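Side-chain contacts in glycosyltransferase (Streptomyces viridochromogenes, PDB 2IUY), which probably transfers a sugar from a nucleotide-sugar donor, with UDP known to bind, as a retaining family GT4 enzyme of avilamycin A biosynthesis: residues Val87-Ser92 and Glu330-Leu335; Val283-Gly288 and Arg299-Gly304; Ile145-Ala150 and Ala261-Thr266. One frame throughout, in Å; residues are numbered along the deposited sequence.

Contact 1 (Val87-Ser92 and Glu330-Leu335); sequences VVHDHS and EQYRRL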
loop_
_atom_site.group_PDB
_atom_site.type_symbol
_atom_site.label_atom_id
_atom_site.label_comp_id
_atom_site.label_asym_id
_atom_site.label_seq_id
_atom_site.Cartn_x
_atom_site.Cartn_y
_atom_site.Cartn_z
ATOM N N VAL A 87 22.661 -4.297 -0.076
ATOM C CA VAL A 87 21.334 -4.896 -0.198
ATOM C C VAL A 87 20.636 -4.224 -1.359
ATOM O O VAL A 87 20.616 -2.986 -1.451
ATOM C CB VAL A 87 20.443 -4.603 1.096
ATOM C CG1 VAL A 87 19.003 -5.125 0.931
ATOM C CG2 VAL A 87 21.072 -5.191 2.378
ATOM N N VAL A 88 20.074 -5.042 -2.242
ATOM C CA VAL A 88 19.099 -4.584 -3.231
ATOM C C VAL A 88 17.738 -5.106 -2.814
ATOM O O VAL A 88 17.529 -6.287 -2.772
ATOM C CB VAL A 88 19.444 -5.075 -4.664
ATOM C CG1 VAL A 88 18.322 -4.767 -5.675
ATOM C CG2 VAL A 88 20.763 -4.427 -5.121
ATOM N N HIS A 89 16.824 -4.191 -2.519
ATOM C CA HIS A 89 15.495 -4.498 -2.042
ATOM C C HIS A 89 14.488 -4.057 -3.099
ATOM O O HIS A 89 14.206 -2.853 -3.246
ATOM C CB HIS A 89 15.286 -3.784 -0.684
ATOM C CG HIS A 89 13.996 -4.116 -0.004
ATOM N ND1 HIS A 89 13.688 -3.638 1.254
ATOM C CD2 HIS A 89 12.920 -4.837 -0.408
ATOM C CE1 HIS A 89 12.497 -4.094 1.616
ATOM N NE2 HIS A 89 12.006 -4.811 0.618
ATOM N N ASP A 90 13.996 -5.056 -3.842
ATOM C CA ASP A 90 13.111 -4.922 -4.957
ATOM C C ASP A 90 11.648 -4.807 -4.529
ATOM O O ASP A 90 11.123 -5.633 -3.800
ATOM C CB ASP A 90 13.304 -6.080 -5.986
ATOM C CG ASP A 90 12.516 -5.834 -7.286
ATOM O OD1 ASP A 90 12.414 -4.649 -7.684
ATOM O OD2 ASP A 90 11.940 -6.780 -7.876
ATOM N N HIS A 91 11.002 -3.739 -5.004
ATOM C CA HIS A 91 9.560 -3.556 -4.859
ATOM C C HIS A 91 8.851 -3.589 -6.196
ATOM O O HIS A 91 7.673 -3.355 -6.234
ATOM C CB HIS A 91 9.266 -2.197 -4.190
ATOM C CG HIS A 91 9.730 -2.143 -2.766
ATOM N ND1 HIS A 91 8.894 -2.388 -1.704
ATOM C CD2 HIS A 91 10.966 -1.942 -2.245
ATOM C CE1 HIS A 91 9.580 -2.277 -0.580
ATOM N NE2 HIS A 91 10.839 -2.001 -0.882
ATOM N N SER A 92 9.577 -3.817 -7.296
ATOM C CA SER A 92 9.017 -3.738 -8.659
ATOM C C SER A 92 8.263 -4.992 -9.135
ATOM O O SER A 92 7.728 -4.979 -10.232
ATOM C CB SER A 92 10.135 -3.490 -9.660
ATOM O OG SER A 92 10.855 -4.680 -9.859
ATOM N N GLU A 330 16.543 -6.725 9.810
ATOM C CA GLU A 330 16.764 -8.063 10.363
ATOM C C GLU A 330 16.855 -9.085 9.228
ATOM O O GLU A 330 17.739 -9.923 9.260
ATOM C CB GLU A 330 15.658 -8.432 11.398
ATOM C CG GLU A 330 15.858 -9.791 12.113
ATOM C CD GLU A 330 14.640 -10.274 12.922
ATOM O OE1 GLU A 330 13.537 -9.643 12.855
ATOM O OE2 GLU A 330 14.793 -11.316 13.626
ATOM N N GLN A 331 15.957 -9.005 8.234
ATOM C CA GLN A 331 16.006 -9.870 7.030
ATOM C C GLN A 331 17.181 -9.565 6.105
ATOM O O GLN A 331 17.767 -10.456 5.563
ATOM C CB GLN A 331 14.678 -9.832 6.233
ATOM C CG GLN A 331 13.428 -10.234 7.045
ATOM C CD GLN A 331 13.611 -11.594 7.748
ATOM O OE1 GLN A 331 14.205 -12.492 7.180
ATOM N NE2 GLN A 331 13.123 -11.725 8.981
ATOM N N TYR A 332 17.539 -8.311 5.932
ATOM C CA TYR A 332 18.783 -7.981 5.224
ATOM C C TYR A 332 19.991 -8.673 5.849
ATOM O O TYR A 332 20.798 -9.240 5.141
ATOM C CB TYR A 332 19.076 -6.468 5.226
ATOM C CG TYR A 332 18.002 -5.526 4.660
ATOM C CD1 TYR A 332 16.874 -5.990 3.954
ATOM C CD2 TYR A 332 18.132 -4.143 4.843
ATOM C CE1 TYR A 332 15.914 -5.049 3.428
ATOM C CE2 TYR A 332 17.205 -3.257 4.349
ATOM C CZ TYR A 332 16.105 -3.708 3.642
ATOM O OH TYR A 332 15.197 -2.731 3.195
ATOM N N ARG A 333 20.131 -8.563 7.167
ATOM C CA ARG A 333 21.226 -9.213 7.896
ATOM C C ARG A 333 21.185 -10.739 7.826
ATOM O O ARG A 333 22.256 -11.393 7.814
ATOM C CB ARG A 333 21.284 -8.717 9.360
ATOM C CG ARG A 333 21.616 -7.211 9.419
ATOM C CD ARG A 333 22.240 -6.794 10.717
ATOM N NE ARG A 333 22.225 -5.342 10.900
ATOM C CZ ARG A 333 23.142 -4.497 10.434
ATOM N NH1 ARG A 333 24.198 -4.928 9.750
ATOM N NH2 ARG A 333 22.997 -3.201 10.684
ATOM N N ARG A 334 19.977 -11.301 7.808
ATOM C CA ARG A 334 19.780 -12.753 7.613
ATOM C C ARG A 334 20.405 -13.192 6.289
ATOM O O ARG A 334 21.173 -14.140 6.234
ATOM C CB ARG A 334 18.277 -13.078 7.654
ATOM C CG ARG A 334 17.906 -14.507 7.190
ATOM C CD ARG A 334 16.420 -14.721 7.382
ATOM N NE ARG A 334 15.907 -16.074 7.125
ATOM C CZ ARG A 334 14.597 -16.321 7.058
ATOM N NH1 ARG A 334 13.735 -15.303 7.187
ATOM N NH2 ARG A 334 14.145 -17.545 6.853
ATOM N N LEU A 335 20.105 -12.452 5.228
ATOM C CA LEU A 335 20.662 -12.693 3.923
ATOM C C LEU A 335 22.176 -12.459 3.838
ATOM O O LEU A 335 22.897 -13.248 3.220
ATOM C CB LEU A 335 19.892 -11.858 2.861
ATOM C CG LEU A 335 18.427 -12.270 2.581
ATOM C CD1 LEU A 335 17.699 -11.137 1.882
ATOM C CD2 LEU A 335 18.276 -13.552 1.766
#
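Tyr332 lays the face of its ring over Val87 and carries its hydroxyl on to the imidazole of His89, so one aromatic side chain spans two residues of the same strand. CG1 of Val87 sits 3.8 Å from the centroid of the Tyr332 ring and only 11° off the ring normal, a CH-pi contact over the middle of the face. Val87 CG2 packs beside the root of the side chain, 3.7 Å from Tyr332 CB. With chi1 at 175°, Val87 turns CG1 anti to its own backbone N and under the ring. Strand 87-90 lies inside the parallel sheet of the N-terminal Rossmann-like domain of this GT-B fold, and the C-terminal helix 321-336 returns to pack against it. At the far end of the ring, Tyr332 OH and His89 ND1 are 2.6 Å apart in a short hydrogen bond. The hydroxyl lies at the imidazole edge, near its plane, while the two rings meet obliquely with planes at 80°. His89 NE2 is hydrogen-bonded to Ser110 OG, which leaves the buried imidazole held through both nitrogens; Leu43 of helix 31-45 and Ile108 of the next strand also touch Tyr332.

Contact 2 (Val283-Gly288 and Arg299-Gly304); sequences VGEVVG and RRTLAG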
loop_
_atom_site.group_PDB
_atom_site.type_symbol
_atom_site.label_atom_id
_atom_site.label_comp_id
_atom_site.label_asym_id
_atom_site.label_seq_id
_atom_site.Cartn_x
_atom_site.Cartn_y
_atom_site.Cartn_z
ATOM N N VAL A 283 -8.178 -2.172 13.345
ATOM C CA VAL A 283 -8.544 -0.757 13.200
ATOM C C VAL A 283 -10.021 -0.540 12.752
ATOM O O VAL A 283 -10.385 0.499 12.197
ATOM C CB VAL A 283 -7.530 -0.044 12.255
ATOM C CG1 VAL A 283 -6.075 -0.131 12.835
ATOM C CG2 VAL A 283 -7.593 -0.626 10.810
ATOM N N GLY A 284 -10.856 -1.555 12.933
ATOM C CA GLY A 284 -12.257 -1.450 12.532
ATOM C C GLY A 284 -12.896 -2.815 12.475
ATOM O O GLY A 284 -12.684 -3.643 13.349
ATOM N N GLU A 285 -13.655 -3.078 11.428
ATOM C CA GLU A 285 -14.492 -4.260 11.393
ATOM C C GLU A 285 -14.576 -4.797 9.970
ATOM O O GLU A 285 -14.777 -4.034 8.990
ATOM C CB GLU A 285 -15.924 -3.889 11.894
ATOM C CG GLU A 285 -16.894 -5.110 12.014
ATOM C CD GLU A 285 -18.238 -4.768 12.655
ATOM O OE1 GLU A 285 -18.242 -4.110 13.726
ATOM O OE2 GLU A 285 -19.291 -5.189 12.107
ATOM N N VAL A 286 -14.521 -6.122 9.892
ATOM C CA VAL A 286 -14.738 -6.892 8.674
ATOM C C VAL A 286 -16.242 -7.114 8.415
ATOM O O VAL A 286 -17.021 -7.386 9.334
ATOM C CB VAL A 286 -13.939 -8.230 8.708
ATOM C CG1 VAL A 286 -14.325 -9.175 7.543
ATOM C CG2 VAL A 286 -12.440 -7.935 8.625
ATOM N N VAL A 287 -16.634 -6.947 7.163
ATOM C CA VAL A 287 -17.975 -7.291 6.728
ATOM C C VAL A 287 -17.929 -8.271 5.540
ATOM O O VAL A 287 -16.863 -8.532 4.945
ATOM C CB VAL A 287 -18.814 -6.015 6.421
ATOM C CG1 VAL A 287 -18.885 -5.082 7.682
ATOM C CG2 VAL A 287 -18.260 -5.225 5.194
ATOM N N GLY A 288 -19.094 -8.812 5.206
ATOM C CA GLY A 288 -19.227 -9.659 4.068
ATOM C C GLY A 288 -18.984 -9.087 2.685
ATOM O O GLY A 288 -19.004 -7.844 2.447
ATOM N N ARG A 299 -25.251 0.228 9.814
ATOM C CA ARG A 299 -25.288 1.486 10.501
ATOM C C ARG A 299 -24.663 1.305 11.899
ATOM O O ARG A 299 -23.933 2.187 12.381
ATOM C CB ARG A 299 -26.760 1.948 10.497
ATOM C CG ARG A 299 -27.104 3.225 11.153
ATOM C CD ARG A 299 -28.619 3.504 11.039
ATOM N NE ARG A 299 -29.504 2.386 11.457
ATOM C CZ ARG A 299 -29.675 1.939 12.717
ATOM N NH1 ARG A 299 -29.004 2.483 13.735
ATOM N NH2 ARG A 299 -30.513 0.921 12.955
ATOM N N ARG A 300 -24.906 0.142 12.499
ATOM C CA ARG A 300 -24.278 -0.257 13.748
ATOM C C ARG A 300 -22.819 -0.616 13.658
ATOM O O ARG A 300 -22.043 -0.284 14.556
ATOM C CB ARG A 300 -24.985 -1.454 14.349
ATOM C CG ARG A 300 -26.485 -1.233 14.536
ATOM C CD ARG A 300 -26.835 -0.190 15.550
ATOM N NE ARG A 300 -28.202 -0.412 16.002
ATOM C CZ ARG A 300 -28.553 -1.129 17.068
ATOM N NH1 ARG A 300 -27.642 -1.728 17.838
ATOM N NH2 ARG A 300 -29.841 -1.234 17.367
ATOM N N THR A 301 -22.469 -1.370 12.628
ATOM C CA THR A 301 -21.068 -1.607 12.267
ATOM C C THR A 301 -20.360 -0.261 12.225
ATOM O O THR A 301 -19.324 -0.102 12.827
ATOM C CB THR A 301 -20.926 -2.339 10.907
ATOM O OG1 THR A 301 -21.204 -3.726 11.095
ATOM C CG2 THR A 301 -19.498 -2.206 10.331
ATOM N N LEU A 302 -20.941 0.707 11.529
ATOM C CA LEU A 302 -20.297 2.012 11.375
ATOM C C LEU A 302 -20.215 2.773 12.673
ATOM O O LEU A 302 -19.159 3.323 13.021
ATOM C CB LEU A 302 -20.995 2.857 10.317
ATOM C CG LEU A 302 -20.204 4.070 9.792
ATOM C CD1 LEU A 302 -19.132 3.619 8.777
ATOM C CD2 LEU A 302 -21.119 5.106 9.175
ATOM N N ALA A 303 -21.318 2.806 13.415
ATOM C CA ALA A 303 -21.346 3.575 14.653
ATOM C C ALA A 303 -20.526 2.927 15.803
ATOM O O ALA A 303 -20.123 3.630 16.730
ATOM C CB ALA A 303 -22.789 3.890 15.075
ATOM N N GLY A 304 -20.259 1.619 15.735
ATOM C CA GLY A 304 -19.375 0.960 16.710
ATOM C C GLY A 304 -17.855 0.970 16.434
ATOM O O GLY A 304 -17.062 0.370 17.208
HETATM O O HOH W 1 -17.902 -1.656 14.480
#
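Glu285 reaches from the edge strand 284-286 to Thr301 on helix 295-303, and its carboxylate makes both a direct and a water-mediated link to that one residue. Its CB points toward the helix. From there CG stands anti to the backbone N (chi1 -175°) and the chain stays extended to CD, which carries the charged end across the gap between strand and helix. Glu285 CD itself comes to 3.7 Å from Thr301 CG2, so the methyl of Thr301, as well as its hydroxyl, lies against the carboxylate. Glu285 OE2 accepts the hydroxyl hydrogen of Thr301 OG1 at 2.6 Å, a short bond that arrives from above the carboxylate plane, 47° out of it. The second oxygen, Glu285 OE1, takes a hydrogen from a water 2.6 Å away. That water donates its other hydrogen to the backbone O of Thr301, at 2.7 Å, bridging the acid to the helix backbone. Thr301 is thus gripped through its side chain and its carbonyl, and the two links together should limit rotation of the carboxylate. Two residues further along, Val287 CG1 adds an apolar touch at 4.0 Å from Thr301 CG2. Strand 284-286 is the outermost strand on one side of the C-terminal parallel sheet of this GT-B fold, bonded through its backbone to strand 268-270. Helix 295-303 packs over this margin of the sheet, with Thr301 also resting on Val269 of strand 268-270, while Leu302 faces the other way, onto Arg189 and His233.

Contact 3 (Ile145-Ala150 and Ala261-Thr266); sequences IPVDPA and AAVSGT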
loop_
_atom_site.group_PDB
_atom_site.type_symbol
_atom_site.label_atom_id
_atom_site.label_comp_id
_atom_site.label_asym_id
_atom_site.label_seq_id
_atom_site.Cartn_x
_atom_site.Cartn_y
_atom_site.Cartn_z
ATOM N N ILE A 145 2.644 -3.638 5.394
ATOM C CA ILE A 145 2.950 -2.300 4.859
ATOM C C ILE A 145 3.175 -1.300 5.999
ATOM O O ILE A 145 2.372 -1.235 6.949
ATOM C CB ILE A 145 1.871 -1.807 3.883
ATOM C CG1 ILE A 145 1.822 -2.694 2.607
ATOM C CG2 ILE A 145 2.046 -0.360 3.574
ATOM C CD1 ILE A 145 0.554 -2.433 1.779
ATOM N N PRO A 146 4.301 -0.552 5.924
ATOM C CA PRO A 146 4.650 0.461 6.908
ATOM C C PRO A 146 3.969 1.791 6.616
ATOM O O PRO A 146 3.588 2.077 5.474
ATOM C CB PRO A 146 6.167 0.628 6.699
ATOM C CG PRO A 146 6.393 0.387 5.266
ATOM C CD PRO A 146 5.344 -0.685 4.885
ATOM N N VAL A 147 3.854 2.595 7.653
ATOM C CA VAL A 147 3.349 3.911 7.515
ATOM C C VAL A 147 4.193 4.838 8.429
ATOM O O VAL A 147 4.470 4.501 9.578
ATOM C CB VAL A 147 1.798 3.889 7.776
ATOM C CG1 VAL A 147 1.387 3.700 9.254
ATOM C CG2 VAL A 147 1.153 4.959 7.071
ATOM N N ASP A 148 4.627 5.979 7.890
ATOM C CA ASP A 148 5.320 7.012 8.670
ATOM C C ASP A 148 4.302 8.081 9.077
ATOM O O ASP A 148 3.822 8.871 8.218
ATOM C CB ASP A 148 6.445 7.609 7.808
ATOM C CG ASP A 148 7.236 8.719 8.509
ATOM O OD1 ASP A 148 7.030 9.005 9.718
ATOM O OD2 ASP A 148 8.099 9.309 7.817
ATOM N N PRO A 149 3.993 8.142 10.384
ATOM C CA PRO A 149 3.022 9.113 10.851
ATOM C C PRO A 149 3.344 10.542 10.446
ATOM O O PRO A 149 2.392 11.312 10.237
ATOM C CB PRO A 149 3.025 8.959 12.378
ATOM C CG PRO A 149 3.725 7.629 12.657
ATOM C CD PRO A 149 4.524 7.276 11.453
ATOM N N ALA A 150 4.629 10.893 10.298
ATOM C CA ALA A 150 5.027 12.259 9.885
ATOM C C ALA A 150 4.470 12.608 8.521
ATOM O O ALA A 150 4.314 13.762 8.199
ATOM C CB ALA A 150 6.590 12.451 9.899
ATOM N N ALA A 261 -5.349 5.216 6.431
ATOM C CA ALA A 261 -6.520 5.705 7.132
ATOM C C ALA A 261 -6.260 5.740 8.624
ATOM O O ALA A 261 -6.443 6.753 9.253
ATOM C CB ALA A 261 -7.780 4.836 6.768
ATOM N N ALA A 262 -5.804 4.625 9.197
ATOM C CA ALA A 262 -5.755 4.508 10.642
ATOM C C ALA A 262 -4.712 5.444 11.251
ATOM O O ALA A 262 -4.969 6.124 12.257
ATOM C CB ALA A 262 -5.493 3.047 11.038
ATOM N N VAL A 263 -3.546 5.526 10.651
ATOM C CA VAL A 263 -2.533 6.473 11.166
ATOM C C VAL A 263 -3.022 7.929 10.996
ATOM O O VAL A 263 -2.512 8.835 11.659
ATOM C CB VAL A 263 -1.214 6.280 10.486
ATOM C CG1 VAL A 263 -1.190 7.091 9.159
ATOM C CG2 VAL A 263 -0.083 6.744 11.385
ATOM N N SER A 264 -3.992 8.157 10.104
ATOM C CA SER A 264 -4.598 9.499 9.983
ATOM C C SER A 264 -5.785 9.645 10.940
ATOM O O SER A 264 -6.516 10.630 10.855
ATOM C CB SER A 264 -5.082 9.804 8.563
ATOM O OG SER A 264 -4.062 9.588 7.600
ATOM N N GLY A 265 -5.957 8.671 11.841
ATOM C CA GLY A 265 -7.055 8.692 12.821
ATOM C C GLY A 265 -8.415 8.259 12.302
ATOM O O GLY A 265 -9.438 8.752 12.771
ATOM N N THR A 266 -8.439 7.368 11.310
ATOM C CA THR A 266 -9.679 6.980 10.625
ATOM C C THR A 266 -9.862 5.460 10.614
ATOM O O THR A 266 -9.031 4.721 10.062
ATOM C CB THR A 266 -9.761 7.602 9.168
ATOM O OG1 THR A 266 -9.745 9.035 9.288
ATOM C CG2 THR A 266 -11.054 7.138 8.338
#
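The C-terminal end of helix 256-263, the helix that also carries the UDP-binding residues Thr256, Val257 and Glu260, meets the 145-150 segment through Val263. Val147 and Val263 approach tip to tip, with Val147 CG2 3.8 Å from Val263 CG1. The other methyl of Val147, CG1, lies 3.9 Å from Val263 CB. Val263 holds CG2 anti to its backbone N and thereby sends this branch to Pro149, where it touches CA and CB, each at 3.9 Å; the two side chains cross at about a right angle. The helix closes in a Schellman motif just beyond: Thr266 N bonds to Ala261 O and Gly265 N to Ala262 O, with Gly265 at positive phi as the C-prime residue. On the facing segment, Asp148 OD1 accepts from Ala150 N at 3.1 Å, an Asx turn that bends the chain round Pro149. Nothing polar joins the two segments, and the contact is entirely aliphatic. The side chain of Val147 also comes within about 4 Å of that of Glu260, a residue seen to bind UDP, so the packing adjoins that site. Tyr152 touches both valines, and Ala315 of helix 308-319 packs on Val263.

From the N terminus, the chain first supplies contact 1 with strand 87-90, then passes through 145-150, whose partner comes at 261-266. Contact 3 closes there, joining the loop after helix 128-133 to the end of helix 256-263. Contact 2 follows in series, tying helix 295-303 to the edge strand of the C-terminal sheet across a short local loop. Only at 330-335 does the chain return to strand 87-90, so contact 1 encloses both others and ties the C-terminal helix to the N-terminal sheet. Contacts 2 and 3 touch through Val283 CG1 and Ala262 CB, 3.7 Å apart, whereas contacts 1 and 2 lie on opposite sides of the chain's centre, about 37 Å between centres.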